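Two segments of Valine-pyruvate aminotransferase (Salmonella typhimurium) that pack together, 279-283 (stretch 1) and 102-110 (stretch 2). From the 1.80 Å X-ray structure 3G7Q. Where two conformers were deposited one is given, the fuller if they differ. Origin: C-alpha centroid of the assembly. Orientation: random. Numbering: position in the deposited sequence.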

ATOM      1  N   SER A 279       5.386  -4.143  -1.478  1.00 57.77           N
ATOM      2  CA  SER A 279       4.133  -4.195  -2.248  1.00 57.90           C
ATOM      3  C   SER A 279       3.109  -3.176  -1.818  1.00 57.16           C
ATOM      4  O   SER A 279       2.026  -3.529  -1.344  1.00 56.41           O
ATOM      5  CB  SER A 279       3.523  -5.612  -2.195  1.00 58.84           C
ATOM      6  N   LEU A 280       3.473  -1.910  -1.983  1.00 56.44           N
ATOM      7  CA  LEU A 280       2.572  -0.828  -1.718  1.00 56.92           C
ATOM      8  C   LEU A 280       2.342  -0.078  -3.048  1.00 58.31           C
ATOM      9  O   LEU A 280       2.522   1.148  -3.123  1.00 58.11           O
ATOM     10  CB  LEU A 280       3.139   0.074  -0.618  1.00 60.02           C
ATOM     11  N   ALA A 281       1.965  -0.844  -4.088  1.00 55.79           N
ATOM     12  CA  ALA A 281       1.637  -0.316  -5.423  1.00 54.22           C
ATOM     13  C   ALA A 281       0.195   0.162  -5.376  1.00 51.35           C
ATOM     14  O   ALA A 281      -0.559  -0.251  -4.477  1.00 50.79           O
ATOM     15  CB  ALA A 281       1.794  -1.391  -6.478  1.00 56.02           C
ATOM     16  N   PRO A 282      -0.216   1.024  -6.325  1.00 46.73           N
ATOM     17  CA  PRO A 282      -1.591   1.486  -6.234  1.00 44.68           C
ATOM     18  C   PRO A 282      -2.592   0.471  -6.789  1.00 44.03           C
ATOM     19  O   PRO A 282      -2.234  -0.335  -7.625  1.00 41.80           O
ATOM     20  CB  PRO A 282      -1.585   2.725  -7.130  1.00 43.70           C
ATOM     21  CG  PRO A 282      -0.636   2.402  -8.171  1.00 43.94           C
ATOM     22  CD  PRO A 282       0.469   1.618  -7.483  1.00 47.15           C
ATOM     23  N   GLY A 283      -3.842   0.539  -6.341  1.00 46.40           N
ATOM     24  CA  GLY A 283      -4.907  -0.285  -6.945  1.00 47.91           C
ATOM     25  C   GLY A 283      -5.171   0.253  -8.359  1.00 46.37           C
ATOM     26  O   GLY A 283      -4.581   1.247  -8.772  1.00 46.16           O
TER
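Stretch 2 102-110: ALTNGSQSA

Stretch 2 meets the irregular segment 279-283 at the point where a strand gives way to a helix. Residues 102-104 finish the strand, Asn105 and Gly106 make the turn, and a helix starts at Ser107 with Gly106 as its N-cap. Ser279, with positive phi, has just left a helix, and the chain beyond it is irregular. The closest backbone register sets Ala281 against Thr104 and Pro282 against Asn105, each pair with CA atoms 4.5 Å apart, and the two paths cross rather than run alongside each other.

The polar part of the contact is backbone to backbone and centres on one carbonyl. Leu280 O accepts a weak hydrogen bond from Asn105 N at 2.8 Å; the distance is short, but the angle at the hydrogen is only 121°. The same oxygen lies 3.4 Å from Thr104 CA in a CA-H...O contact. One acceptor thus engages two successive residues just where the strand ends, without calling on a particular side chain.

The apolar part is built around Pro282, which has the largest area covered among the residues as modelled. Its CG packs 3.8 Å from Leu103 CB, while its CB lies 3.5 Å from Thr104 O, so the ring rests against both side chain and backbone. The side chain of Leu280 is modelled only to CB, which lies 4.1 Å from Asn105 CB and 4.2 Å from Ser109 CB. Ala281 points its CB away and meets Thr104 through backbone, C to C at 4.2 Å.

Stretch 2 also braces its own turn. Gly106 O accepts from Thr104 OG1 at 2.9 Å, from Ser109 OG at 2.8 Å and from Ala110 N at 3.0 Å, tying strand end to helix start. Gly106 suits its backbone angles, at which a CB would jam against the carbonyl O of Asn105.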

ATOM      1  N   ALA A 102       7.369   6.562 -10.847  1.00 35.60           N
ATOM      2  CA  ALA A 102       6.992   5.359 -10.073  1.00 36.51           C
ATOM      3  C   ALA A 102       5.673   5.663  -9.374  1.00 37.37           C
ATOM      4  O   ALA A 102       5.404   6.814  -8.991  1.00 32.55           O
ATOM      5  CB  ALA A 102       8.082   5.006  -9.068  1.00 36.07           C
ATOM      6  N   LEU A 103       4.817   4.655  -9.224  1.00 35.03           N
ATOM      7  CA  LEU A 103       3.546   4.826  -8.551  1.00 36.83           C
ATOM      8  C   LEU A 103       3.588   4.095  -7.221  1.00 36.97           C
ATOM      9  O   LEU A 103       4.264   3.076  -7.101  1.00 36.88           O
ATOM     10  CB  LEU A 103       2.417   4.267  -9.401  1.00 39.50           C
ATOM     11  CG  LEU A 103       2.305   4.782 -10.830  1.00 47.36           C
ATOM     12  CD1 LEU A 103       1.137   4.108 -11.536  1.00 46.36           C
ATOM     13  CD2 LEU A 103       2.142   6.302 -10.818  1.00 42.73           C
ATOM     14  N   THR A 104       2.879   4.618  -6.221  1.00 37.52           N
ATOM     15  CA  THR A 104       2.819   4.009  -4.901  1.00 39.30           C
ATOM     16  C   THR A 104       1.370   4.089  -4.431  1.00 39.03           C
ATOM     17  O   THR A 104       0.534   4.650  -5.120  1.00 35.92           O
ATOM     18  CB  THR A 104       3.684   4.770  -3.872  1.00 40.97           C
ATOM     19  OG1 THR A 104       3.113   6.070  -3.671  1.00 40.50           O
ATOM     20  CG2 THR A 104       5.168   4.887  -4.330  1.00 44.54           C
ATOM     21  N   ASN A 105       1.143   3.573  -3.227  0.70 41.62           N
ATOM     22  CA  ASN A 105      -0.148   3.555  -2.546  0.70 44.55           C
ATOM     23  C   ASN A 105      -0.557   4.919  -2.015  0.70 45.63           C
ATOM     24  O   ASN A 105      -1.685   5.104  -1.560  0.70 46.01           O
ATOM     25  CB  ASN A 105      -0.053   2.576  -1.358  0.70 46.72           C
ATOM     26  CG  ASN A 105      -1.401   2.083  -0.888  0.70 53.53           C
ATOM     27  OD1 ASN A 105      -1.725   2.155   0.298  0.70 62.76           O
ATOM     28  ND2 ASN A 105      -2.200   1.590  -1.815  0.70 56.42           N
ATOM     29  N   GLY A 106       0.368   5.875  -2.042  1.00 45.88           N
ATOM     30  CA  GLY A 106       0.128   7.226  -1.556  1.00 46.13           C
ATOM     31  C   GLY A 106       1.394   7.936  -1.127  1.00 48.88           C
ATOM     32  O   GLY A 106       2.495   7.379  -1.182  1.00 45.54           O
ATOM     33  N   SER A 107       1.211   9.172  -0.677  1.00 50.92           N
ATOM     34  CA  SER A 107       2.301  10.026  -0.218  1.00 52.51           C
ATOM     35  C   SER A 107       3.129   9.404   0.883  1.00 53.20           C
ATOM     36  O   SER A 107       4.359   9.415   0.843  1.00 52.75           O
ATOM     37  CB  SER A 107       1.741  11.357   0.294  1.00 53.31           C
ATOM     38  OG  SER A 107       1.175  12.129  -0.763  1.00 62.31           O
ATOM     39  N   GLN A 108       2.451   8.824   1.856  1.00 52.42           N
ATOM     40  CA  GLN A 108       3.127   8.287   3.012  1.00 51.62           C
ATOM     41  C   GLN A 108       3.997   7.065   2.703  1.00 49.51           C
ATOM     42  O   GLN A 108       5.096   6.943   3.253  1.00 48.13           O
ATOM     43  CB  GLN A 108       2.088   8.003   4.090  1.00 55.56           C
ATOM     44  CG  GLN A 108       2.686   7.788   5.454  1.00 64.47           C
ATOM     45  CD  GLN A 108       1.727   8.126   6.601  1.00 73.25           C
ATOM     46  OE1 GLN A 108       0.594   8.563   6.387  1.00 76.68           O
ATOM     47  NE2 GLN A 108       2.199   7.941   7.829  1.00 75.75           N
ATOM     48  N   SER A 109       3.527   6.166   1.834  1.00 44.76           N
ATOM     49  CA  SER A 109       4.347   5.030   1.416  1.00 40.91           C
ATOM     50  C   SER A 109       5.522   5.528   0.554  1.00 40.50           C
ATOM     51  O   SER A 109       6.617   4.968   0.576  1.00 39.65           O
ATOM     52  CB  SER A 109       3.515   4.017   0.636  1.00 43.87           C
ATOM     53  OG  SER A 109       2.903   4.647  -0.481  1.00 42.71           O
ATOM     54  N   ALA A 110       5.272   6.556  -0.246  1.00 38.06           N
ATOM     55  CA  ALA A 110       6.338   7.176  -1.028  1.00 38.65           C
ATOM     56  C   ALA A 110       7.501   7.598  -0.115  1.00 38.50           C
ATOM     57  O   ALA A 110       8.645   7.245  -0.372  1.00 36.99           O
ATOM     58  CB  ALA A 110       5.794   8.365  -1.788  1.00 37.41           C
TER